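Local coordinates for C-C motif chemokine 1 (Homo sapiens, PDB 4OIJ), which acts as a secreted cytokine that attracts monocytes but not neutrophils and binds the chemokine receptor CCR8, at residues Cys11-Ala16 / Ala50-Asp54; Ala16-Leu22 / Trp58-His62; Arg23-Arg29 / Leu40-Lys45. All blocks are in the same frame, centred on the assembly; numbering follows the deposited sequence. Where two conformers were deposited one is given.

The three contacts tie together one chemokine fold. Interaction 3 pairs strands 25-30 and 39-44. It is the most central, with seven of 13 touching residues buried, and covers the most surface. Interaction 1 fastens the CC motif and the start of the loop after it to strand 49-53, the neighbour of 39-44. Interaction 2 carries that loop onward, through the shared residue A16, to helix 57-64. It lies farther out, with two of nine buried. Backbone hydrogen bonds dominate the strand pair, a disulfide leads in interaction 1, and ring packing with a histidine bond leads in interaction 2, whose outer side meets sulfates. I25 and F42 of interaction 3 pack on H62 of interaction 2.

Interaction 1 of 3, residues Cys11-Ala16 / Ala50-Asp54; sequences CCFSFA and ACALD
C51, F15 and L53 carry most of this contact, which buries 342 Å² in all. Residues 50-53 form a strand, while 12-16 form an irregular loop, extended at C12 and from S14 to A16 but bent at F13 (psi -6°). F15 lies nearest A52, with CA atoms 4.8 Å apart. C51 points its side chain toward the loop. Its SG meets C12 SG at 2.0 Å in a disulfide with chi3 of -77°, and both cysteines have chi1 m. The carbonyl of C51 takes a hydrogen bond from A16, N to O 3.0 Å. F15, with chi1 m, lays its ring along the strand. F15 CD1 is 3.4 Å from L53 N, and L53 CB sits over the ring face, 3.9 Å from its centroid, in a CH-pi contact. One water bridges the segments, donating to A16 O at 3.1 Å and accepting from L53 N at 2.9 Å. Adjacent cysteines tying the N-terminal region to the fold are the mark of CC chemokines; C11 makes the other bond, to C35. A50 and A52 bond through their backbones to F42 and L40 of strand 39-44, and the A52 side chain touches V59 of helix 57-64.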
loop_
_atom_site.group_PDB
_atom_site.type_symbol
_atom_site.label_atom_id
_atom_site.label_comp_id
_atom_site.label_asym_id
_atom_site.label_seq_id
_atom_site.Cartn_x
_atom_site.Cartn_y
_atom_site.Cartn_z
ATOM N N CYS A 11 3.830 -3.187 2.857
ATOM C CA CYS A 11 5.052 -3.811 3.353
ATOM C C CYS A 11 6.289 -3.032 2.965
ATOM O O CYS A 11 6.314 -2.388 1.912
ATOM C CB CYS A 11 5.151 -5.254 2.883
ATOM S SG CYS A 11 3.662 -6.232 3.200
ATOM N N CYS A 12 7.297 -3.095 3.819
ATOM C CA CYS A 12 8.563 -2.402 3.595
ATOM C C CYS A 12 9.607 -3.442 3.495
ATOM O O CYS A 12 9.970 -4.019 4.527
ATOM C CB CYS A 12 8.856 -1.454 4.752
ATOM S SG CYS A 12 7.939 0.089 4.671
ATOM N N PHE A 13 10.036 -3.775 2.264
ATOM C CA PHE A 13 11.101 -4.780 2.104
ATOM C C PHE A 13 12.469 -4.103 1.821
ATOM O O PHE A 13 13.486 -4.781 1.772
ATOM C CB PHE A 13 10.728 -5.818 1.052
ATOM C CG PHE A 13 9.441 -6.570 1.374
ATOM C CD1 PHE A 13 9.372 -7.434 2.466
ATOM C CD2 PHE A 13 8.336 -6.473 0.541
ATOM C CE1 PHE A 13 8.212 -8.137 2.741
ATOM C CE2 PHE A 13 7.183 -7.181 0.814
ATOM C CZ PHE A 13 7.122 -8.008 1.913
ATOM N N SER A 14 12.487 -2.763 1.636
ATOM C CA SER A 14 13.709 -1.988 1.412
ATOM C C SER A 14 13.575 -0.750 2.282
ATOM O O SER A 14 12.467 -0.212 2.378
ATOM C CB SER A 14 13.836 -1.581 -0.050
ATOM O OG SER A 14 14.817 -0.573 -0.222
ATOM N N PHE A 15 14.674 -0.308 2.932
ATOM C CA PHE A 15 14.603 0.837 3.848
ATOM C C PHE A 15 15.554 1.983 3.523
ATOM O O PHE A 15 16.636 1.776 2.928
ATOM C CB PHE A 15 14.850 0.415 5.319
ATOM C CG PHE A 15 13.999 -0.720 5.826
ATOM C CD1 PHE A 15 12.697 -0.498 6.252
ATOM C CD2 PHE A 15 14.505 -2.012 5.896
ATOM C CE1 PHE A 15 11.918 -1.548 6.731
ATOM C CE2 PHE A 15 13.721 -3.066 6.368
ATOM C CZ PHE A 15 12.430 -2.830 6.775
ATOM N N ALA A 16 15.169 3.179 4.018
ATOM C CA ALA A 16 15.934 4.425 3.915
ATOM C C ALA A 16 17.269 4.339 4.673
ATOM O O ALA A 16 17.290 4.167 5.893
ATOM C CB ALA A 16 15.107 5.602 4.442
ATOM N N ALA A 50 8.477 6.936 2.289
ATOM C CA ALA A 50 9.719 6.290 2.693
ATOM C C ALA A 50 9.546 5.286 3.808
ATOM O O ALA A 50 9.112 5.610 4.920
ATOM C CB ALA A 50 10.773 7.312 3.060
ATOM N N CYS A 51 9.938 4.056 3.495
ATOM C CA CYS A 51 10.060 2.961 4.437
ATOM C C CYS A 51 11.282 3.246 5.266
ATOM O O CYS A 51 12.322 3.641 4.732
ATOM C CB CYS A 51 10.218 1.658 3.681
ATOM S SG CYS A 51 8.673 1.047 3.035
ATOM N N ALA A 52 11.188 3.019 6.556
ATOM C CA ALA A 52 12.368 3.228 7.408
ATOM C C ALA A 52 12.305 2.170 8.470
ATOM O O ALA A 52 11.212 1.798 8.873
ATOM C CB ALA A 52 12.331 4.620 8.024
ATOM N N LEU A 53 13.445 1.630 8.856
ATOM C CA LEU A 53 13.539 0.544 9.837
ATOM C C LEU A 53 13.534 1.133 11.248
ATOM O O LEU A 53 14.425 1.898 11.604
ATOM C CB LEU A 53 14.813 -0.287 9.531
ATOM C CG LEU A 53 15.240 -1.401 10.485
ATOM C CD1 LEU A 53 14.340 -2.609 10.391
ATOM C CD2 LEU A 53 16.598 -1.827 10.144
ATOM N N ASP A 54 12.514 0.780 12.035
ATOM C CA ASP A 54 12.274 1.292 13.392
ATOM C C ASP A 54 13.305 0.919 14.488
ATOM O O ASP A 54 13.200 1.414 15.611
ATOM C CB ASP A 54 10.800 1.054 13.811
ATOM C CG ASP A 54 10.361 1.667 15.130
ATOM O OD1 ASP A 54 10.732 2.840 15.403
ATOM O OD2 ASP A 54 9.651 0.982 15.888
HETATM O O HOH W 1 15.812 3.262 8.424
#

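Interaction 2 of 3, residues Ala16-Leu22 / Trp58-His62; sequences AEQEIPL and WVQRH. With SO4 (sulfate ion), chain M; SO4 (sulfate ion), chain F.
The later part of the chemokine N-loop and the start of the 3-10 turn, 16-22, pass along one turn of the C-terminal helix at 58-62. The loop is irregular and mostly extended. E19 lies nearest W58 (CA-CA 6.9 Å) and L22 nearest H62 (6.1 Å). Ring packing comes first. W58 (chi1 p) points toward the loop, and E19 CG sits over its five-membered ring, 3.7 Å from the centroid. L22 CB lies over the H62 face, 4.2 Å from the centroid. A16 CB and I20 CD1 touch W58 CH2 at 4.2 and 4.1 Å; I20 also packs on L44 and A50. The direct hydrogen bond runs from H62 NE2 to I20 O, a short 2.5 Å; H62 has chi1 m. A water accepts from W58 NE1 (2.7 Å) and donates to E17 O (2.8 Å). Two sulfates, probably from the crystallisation liquor, meet the helix. R61 NE bonds O2 of sulfate M (2.5 Å, very short), and R61 NH1 bonds O1 of sulfate F (2.8 Å). W58 N bonds O2 of sulfate F (2.9 Å). Apolar and aromatic packing thus holds loop to helix, imidazole and water satisfy loop carbonyls, and the sulfates are consistent with an outer edge that can take up anions.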
loop_
_atom_site.group_PDB
_atom_site.type_symbol
_atom_site.label_atom_id
_atom_site.label_comp_id
_atom_site.label_asym_id
_atom_site.label_seq_id
_atom_site.Cartn_x
_atom_site.Cartn_y
_atom_site.Cartn_z
ATOM N N ALA A 16 15.169 3.179 4.018
ATOM C CA ALA A 16 15.934 4.425 3.915
ATOM C C ALA A 16 17.269 4.339 4.673
ATOM O O ALA A 16 17.290 4.167 5.893
ATOM C CB ALA A 16 15.107 5.602 4.442
ATOM N N GLU A 17 18.368 4.470 3.940
ATOM C CA GLU A 17 19.715 4.481 4.526
ATOM C C GLU A 17 19.959 5.854 5.158
ATOM O O GLU A 17 20.134 5.949 6.372
ATOM C CB GLU A 17 20.826 4.187 3.479
ATOM C CG GLU A 17 20.312 3.986 2.063
ATOM C CD GLU A 17 20.734 4.940 0.958
ATOM O OE1 GLU A 17 20.824 6.163 1.213
ATOM O OE2 GLU A 17 20.860 4.468 -0.197
ATOM N N GLN A 18 19.947 6.913 4.334
ATOM C CA GLN A 18 20.189 8.284 4.773
ATOM C C GLN A 18 19.050 8.803 5.665
ATOM O O GLN A 18 17.897 8.431 5.463
ATOM C CB GLN A 18 20.392 9.210 3.554
ATOM C CG GLN A 18 21.161 10.487 3.871
ATOM C CD GLN A 18 21.231 11.422 2.685
ATOM O OE1 GLN A 18 22.272 11.561 2.038
ATOM N NE2 GLN A 18 20.138 12.122 2.398
ATOM N N GLU A 19 19.386 9.694 6.619
ATOM C CA GLU A 19 18.415 10.313 7.498
ATOM C C GLU A 19 17.538 11.234 6.669
ATOM O O GLU A 19 18.046 11.997 5.835
ATOM C CB GLU A 19 19.089 11.152 8.604
ATOM C CG GLU A 19 18.204 11.248 9.831
ATOM C CD GLU A 19 17.986 12.568 10.536
ATOM O OE1 GLU A 19 17.887 12.542 11.784
ATOM O OE2 GLU A 19 17.805 13.603 9.853
ATOM N N ILE A 20 16.216 11.117 6.868
ATOM C CA ILE A 20 15.252 11.995 6.213
ATOM C C ILE A 20 14.958 13.154 7.164
ATOM O O ILE A 20 14.572 12.900 8.312
ATOM C CB ILE A 20 13.958 11.236 5.832
ATOM C CG1 ILE A 20 14.261 10.160 4.761
ATOM C CG2 ILE A 20 12.851 12.209 5.378
ATOM C CD1 ILE A 20 13.307 9.120 4.720
ATOM N N PRO A 21 15.083 14.425 6.707
ATOM C CA PRO A 21 14.754 15.549 7.587
ATOM C C PRO A 21 13.318 15.477 8.101
ATOM O O PRO A 21 12.383 15.268 7.320
ATOM C CB PRO A 21 15.013 16.777 6.702
ATOM C CG PRO A 21 16.006 16.317 5.693
ATOM C CD PRO A 21 15.551 14.909 5.394
ATOM N N LEU A 22 13.160 15.601 9.434
ATOM C CA LEU A 22 11.864 15.591 10.113
ATOM C C LEU A 22 10.857 16.554 9.457
ATOM O O LEU A 22 9.720 16.149 9.219
ATOM C CB LEU A 22 12.007 15.885 11.615
ATOM C CG LEU A 22 10.717 15.829 12.431
ATOM C CD1 LEU A 22 10.163 14.384 12.519
ATOM C CD2 LEU A 22 10.929 16.423 13.794
ATOM N N TRP A 58 17.445 7.387 14.513
ATOM C CA TRP A 58 16.758 8.569 13.964
ATOM C C TRP A 58 15.276 8.364 13.658
ATOM O O TRP A 58 14.478 9.283 13.856
ATOM C CB TRP A 58 17.504 9.147 12.747
ATOM C CG TRP A 58 17.528 8.276 11.511
ATOM C CD1 TRP A 58 18.538 7.443 11.117
ATOM C CD2 TRP A 58 16.538 8.237 10.457
ATOM N NE1 TRP A 58 18.215 6.839 9.918
ATOM C CE2 TRP A 58 17.005 7.329 9.478
ATOM C CE3 TRP A 58 15.324 8.924 10.224
ATOM C CZ2 TRP A 58 16.301 7.082 8.288
ATOM C CZ3 TRP A 58 14.620 8.670 9.053
ATOM C CH2 TRP A 58 15.097 7.743 8.110
ATOM N N VAL A 59 14.920 7.156 13.170
ATOM C CA VAL A 59 13.559 6.762 12.829
ATOM C C VAL A 59 12.653 6.838 14.072
ATOM O O VAL A 59 11.534 7.338 13.980
ATOM C CB VAL A 59 13.532 5.361 12.175
ATOM C CG1 VAL A 59 12.101 4.921 11.856
ATOM C CG2 VAL A 59 14.410 5.328 10.929
ATOM N N GLN A 60 13.161 6.333 15.215
ATOM C CA GLN A 60 12.490 6.300 16.517
ATOM C C GLN A 60 12.208 7.712 17.026
ATOM O O GLN A 60 11.096 7.983 17.482
ATOM C CB GLN A 60 13.347 5.534 17.544
ATOM C CG GLN A 60 13.490 4.042 17.259
ATOM C CD GLN A 60 14.460 3.332 18.181
ATOM O OE1 GLN A 60 15.501 3.871 18.596
ATOM N NE2 GLN A 60 14.157 2.077 18.484
ATOM N N ARG A 61 13.219 8.603 16.944
ATOM C CA ARG A 61 13.114 9.998 17.377
ATOM C C ARG A 61 12.176 10.802 16.479
ATOM O O ARG A 61 11.471 11.669 16.979
ATOM C CB ARG A 61 14.494 10.674 17.487
ATOM C CG ARG A 61 15.519 9.844 18.266
ATOM C CD ARG A 61 16.765 10.606 18.610
ATOM N NE ARG A 61 17.553 11.025 17.450
ATOM C CZ ARG A 61 18.480 10.287 16.851
ATOM N NH1 ARG A 61 18.713 9.043 17.254
ATOM N NH2 ARG A 61 19.187 10.787 15.845
ATOM N N HIS A 62 12.166 10.508 15.159
ATOM C CA HIS A 62 11.279 11.141 14.175
ATOM C C HIS A 62 9.828 10.723 14.478
ATOM O O HIS A 62 8.936 11.575 14.484
ATOM C CB HIS A 62 11.661 10.708 12.738
ATOM C CG HIS A 62 12.805 11.465 12.115
ATOM N ND1 HIS A 62 13.789 12.068 12.879
ATOM C CD2 HIS A 62 13.104 11.645 10.807
ATOM C CE1 HIS A 62 14.631 12.621 12.017
ATOM N NE2 HIS A 62 14.266 12.387 10.759
HETATM S S SO4 M . 17.280 13.895 15.454
HETATM O O1 SO4 M . 18.321 13.061 14.815
HETATM O O2 SO4 M . 16.665 13.143 16.544
HETATM O O3 SO4 M . 17.884 15.124 15.998
HETATM O O4 SO4 M . 16.253 14.292 14.455
HETATM S S SO4 F . 21.168 8.023 14.287
HETATM O O1 SO4 F . 20.896 8.612 15.606
HETATM O O2 SO4 F . 20.296 6.860 14.079
HETATM O O3 SO4 F . 20.974 9.040 13.219
HETATM O O4 SO4 F . 22.596 7.590 14.244
HETATM O O HOH W 2 19.001 4.660 8.618
#

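Interaction 3 of 3, residues Arg23-Arg29 / Leu40-Lys45; sequences RAILCYR and LIFKLK
This is the beta hairpin of strands 25-30 and 39-44, the first two strands of the three-stranded antiparallel chemokine sheet. The axes of 25-29 and 40-44 approach to 4.5 Å, with 156° between their directions. R29 and I41 form a hydrogen-bonded pair: R29 N to I41 O 2.8 Å, I41 N to R29 O 2.9 Å. Y28 and F42 form the next, non-hydrogen-bonded pair, CA-CA 4.4 Å. Then the register slips. L26 N donates to K43 O at 2.8 Å, while K43 N donates to C27 O at 2.7 Å. Two residues thus stand opposite one, as in a classic beta bulge, and L26 has the helical phi/psi of -89/-48° expected at its first position. R23 and A24 end a 3-10 turn that begins earlier. K45 N reaches A24 O only weakly, at 3.5 Å.

Y28 and F42 share a face of the sheet, with Y28 CB 3.9 Å from F42 CD1. Y28 (chi1 p) brings CD1 to 4.3 Å from L40 CG. F42 (chi1 m) lies under I25, whose CD1 is 4.0 Å from the ring centroid. Helix 57-64 covers this side, where I25 touches H62 and L40 touches V59. The other face carries C27, R29, I41 and K43. C27 SG lies 3.6 Å from K43 CD and is disulfide-bonded to C69, which fixes the C-terminal tail to the strand. Outside the hairpin, R29 NH1 meets a sulfate, probably from the crystallisation liquor, in a salt bridge. The poorly ordered K45 side chain bends back, and its NZ donates to R23 O at 2.8 Å.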
loop_
_atom_site.group_PDB
_atom_site.type_symbol
_atom_site.label_atom_id
_atom_site.label_comp_id
_atom_site.label_asym_id
_atom_site.label_seq_id
_atom_site.Cartn_x
_atom_site.Cartn_y
_atom_site.Cartn_z
ATOM N N ARG A 23 11.303 17.770 9.083
ATOM C CA ARG A 23 10.472 18.801 8.411
ATOM C C ARG A 23 9.914 18.328 7.048
ATOM O O ARG A 23 8.915 18.851 6.587
ATOM C CB ARG A 23 11.245 20.138 8.272
ATOM C CG ARG A 23 12.517 20.045 7.403
ATOM C CD ARG A 23 13.493 21.220 7.545
ATOM N NE ARG A 23 14.862 20.751 7.816
ATOM C CZ ARG A 23 15.708 20.282 6.895
ATOM N NH1 ARG A 23 15.349 20.232 5.616
ATOM N NH2 ARG A 23 16.906 19.830 7.251
ATOM N N ALA A 24 10.561 17.327 6.423
ATOM C CA ALA A 24 10.157 16.758 5.133
ATOM C C ALA A 24 8.985 15.777 5.238
ATOM O O ALA A 24 8.383 15.450 4.211
ATOM C CB ALA A 24 11.349 16.055 4.489
ATOM N N ILE A 25 8.688 15.283 6.463
ATOM C CA ILE A 25 7.675 14.245 6.735
ATOM C C ILE A 25 6.378 14.853 7.243
ATOM O O ILE A 25 6.409 15.701 8.131
ATOM C CB ILE A 25 8.220 13.189 7.751
ATOM C CG1 ILE A 25 9.631 12.661 7.366
ATOM C CG2 ILE A 25 7.236 12.035 7.949
ATOM C CD1 ILE A 25 10.482 12.067 8.535
ATOM N N LEU A 26 5.234 14.336 6.748
ATOM C CA LEU A 26 3.905 14.765 7.171
ATOM C C LEU A 26 3.435 13.954 8.366
ATOM O O LEU A 26 2.957 14.523 9.339
ATOM C CB LEU A 26 2.892 14.570 6.032
ATOM C CG LEU A 26 2.941 15.519 4.848
ATOM C CD1 LEU A 26 2.063 15.000 3.741
ATOM C CD2 LEU A 26 2.461 16.918 5.235
ATOM N N CYS A 27 3.574 12.603 8.281
ATOM C CA CYS A 27 3.047 11.643 9.245
ATOM C C CYS A 27 3.636 10.256 8.993
ATOM O O CYS A 27 4.323 10.048 7.993
ATOM C CB CYS A 27 1.515 11.618 9.144
ATOM S SG CYS A 27 0.872 11.328 7.461
ATOM N N TYR A 28 3.343 9.296 9.881
ATOM C CA TYR A 28 3.793 7.922 9.705
ATOM C C TYR A 28 2.651 6.890 9.783
ATOM O O TYR A 28 1.643 7.124 10.451
ATOM C CB TYR A 28 4.918 7.558 10.708
ATOM C CG TYR A 28 4.421 7.253 12.103
ATOM C CD1 TYR A 28 4.082 5.954 12.477
ATOM C CD2 TYR A 28 4.233 8.270 13.035
ATOM C CE1 TYR A 28 3.609 5.669 13.755
ATOM C CE2 TYR A 28 3.788 7.993 14.326
ATOM C CZ TYR A 28 3.468 6.691 14.679
ATOM O OH TYR A 28 2.985 6.409 15.936
ATOM N N ARG A 29 2.843 5.761 9.102
ATOM C CA ARG A 29 1.930 4.612 9.078
ATOM C C ARG A 29 2.740 3.395 9.509
ATOM O O ARG A 29 3.944 3.326 9.213
ATOM C CB ARG A 29 1.406 4.337 7.653
ATOM C CG ARG A 29 0.332 5.288 7.136
ATOM C CD ARG A 29 -0.372 4.719 5.907
ATOM N NE ARG A 29 -1.067 5.751 5.132
ATOM C CZ ARG A 29 -2.324 6.138 5.332
ATOM N NH1 ARG A 29 -3.050 5.589 6.300
ATOM N NH2 ARG A 29 -2.861 7.083 4.576
ATOM N N LEU A 40 8.684 1.095 9.372
ATOM C CA LEU A 40 7.793 2.232 9.598
ATOM C C LEU A 40 7.666 2.945 8.247
ATOM O O LEU A 40 8.680 3.100 7.550
ATOM C CB LEU A 40 8.534 3.211 10.558
ATOM C CG LEU A 40 7.734 3.888 11.642
ATOM C CD1 LEU A 40 7.668 3.014 12.880
ATOM C CD2 LEU A 40 8.369 5.192 12.030
ATOM N N ILE A 41 6.477 3.432 7.891
ATOM C CA ILE A 41 6.362 4.220 6.667
ATOM C C ILE A 41 6.236 5.712 7.056
ATOM O O ILE A 41 5.382 6.064 7.875
ATOM C CB ILE A 41 5.161 3.768 5.802
ATOM C CG1 ILE A 41 5.213 2.249 5.509
ATOM C CG2 ILE A 41 5.027 4.615 4.509
ATOM C CD1 ILE A 41 3.727 1.654 5.291
ATOM N N PHE A 42 7.081 6.577 6.479
ATOM C CA PHE A 42 6.928 8.000 6.658
ATOM C C PHE A 42 6.264 8.535 5.390
ATOM O O PHE A 42 6.716 8.230 4.279
ATOM C CB PHE A 42 8.285 8.693 6.840
ATOM C CG PHE A 42 8.990 8.386 8.133
ATOM C CD1 PHE A 42 8.407 8.718 9.358
ATOM C CD2 PHE A 42 10.286 7.870 8.132
ATOM C CE1 PHE A 42 9.092 8.501 10.557
ATOM C CE2 PHE A 42 10.975 7.667 9.330
ATOM C CZ PHE A 42 10.371 7.970 10.536
ATOM N N LYS A 43 5.214 9.344 5.553
ATOM C CA LYS A 43 4.547 9.998 4.427
ATOM C C LYS A 43 5.267 11.293 4.232
ATOM O O LYS A 43 5.423 12.043 5.187
ATOM C CB LYS A 43 3.057 10.250 4.717
ATOM C CG LYS A 43 2.298 10.835 3.520
ATOM C CD LYS A 43 0.867 11.282 3.840
ATOM C CE LYS A 43 0.077 11.483 2.568
ATOM N NZ LYS A 43 0.616 12.596 1.740
ATOM N N LEU A 44 5.794 11.521 3.036
ATOM C CA LEU A 44 6.528 12.748 2.740
ATOM C C LEU A 44 5.605 13.735 1.998
ATOM O O LEU A 44 4.407 13.469 1.832
ATOM C CB LEU A 44 7.816 12.442 1.936
ATOM C CG LEU A 44 8.818 11.409 2.527
ATOM C CD1 LEU A 44 9.892 11.038 1.525
ATOM C CD2 LEU A 44 9.478 11.919 3.785
ATOM N N LYS A 45 6.140 14.886 1.590
ATOM C CA LYS A 45 5.353 15.905 0.888
ATOM C C LYS A 45 4.947 15.438 -0.518
ATOM O O LYS A 45 5.497 14.449 -1.029
ATOM C CB LYS A 45 6.095 17.244 0.872
ATOM C CG LYS A 45 6.628 17.673 2.248
ATOM C CD LYS A 45 5.536 17.921 3.298
ATOM C CE LYS A 45 6.073 17.964 4.712
ATOM N NZ LYS A 45 6.633 19.298 5.068
#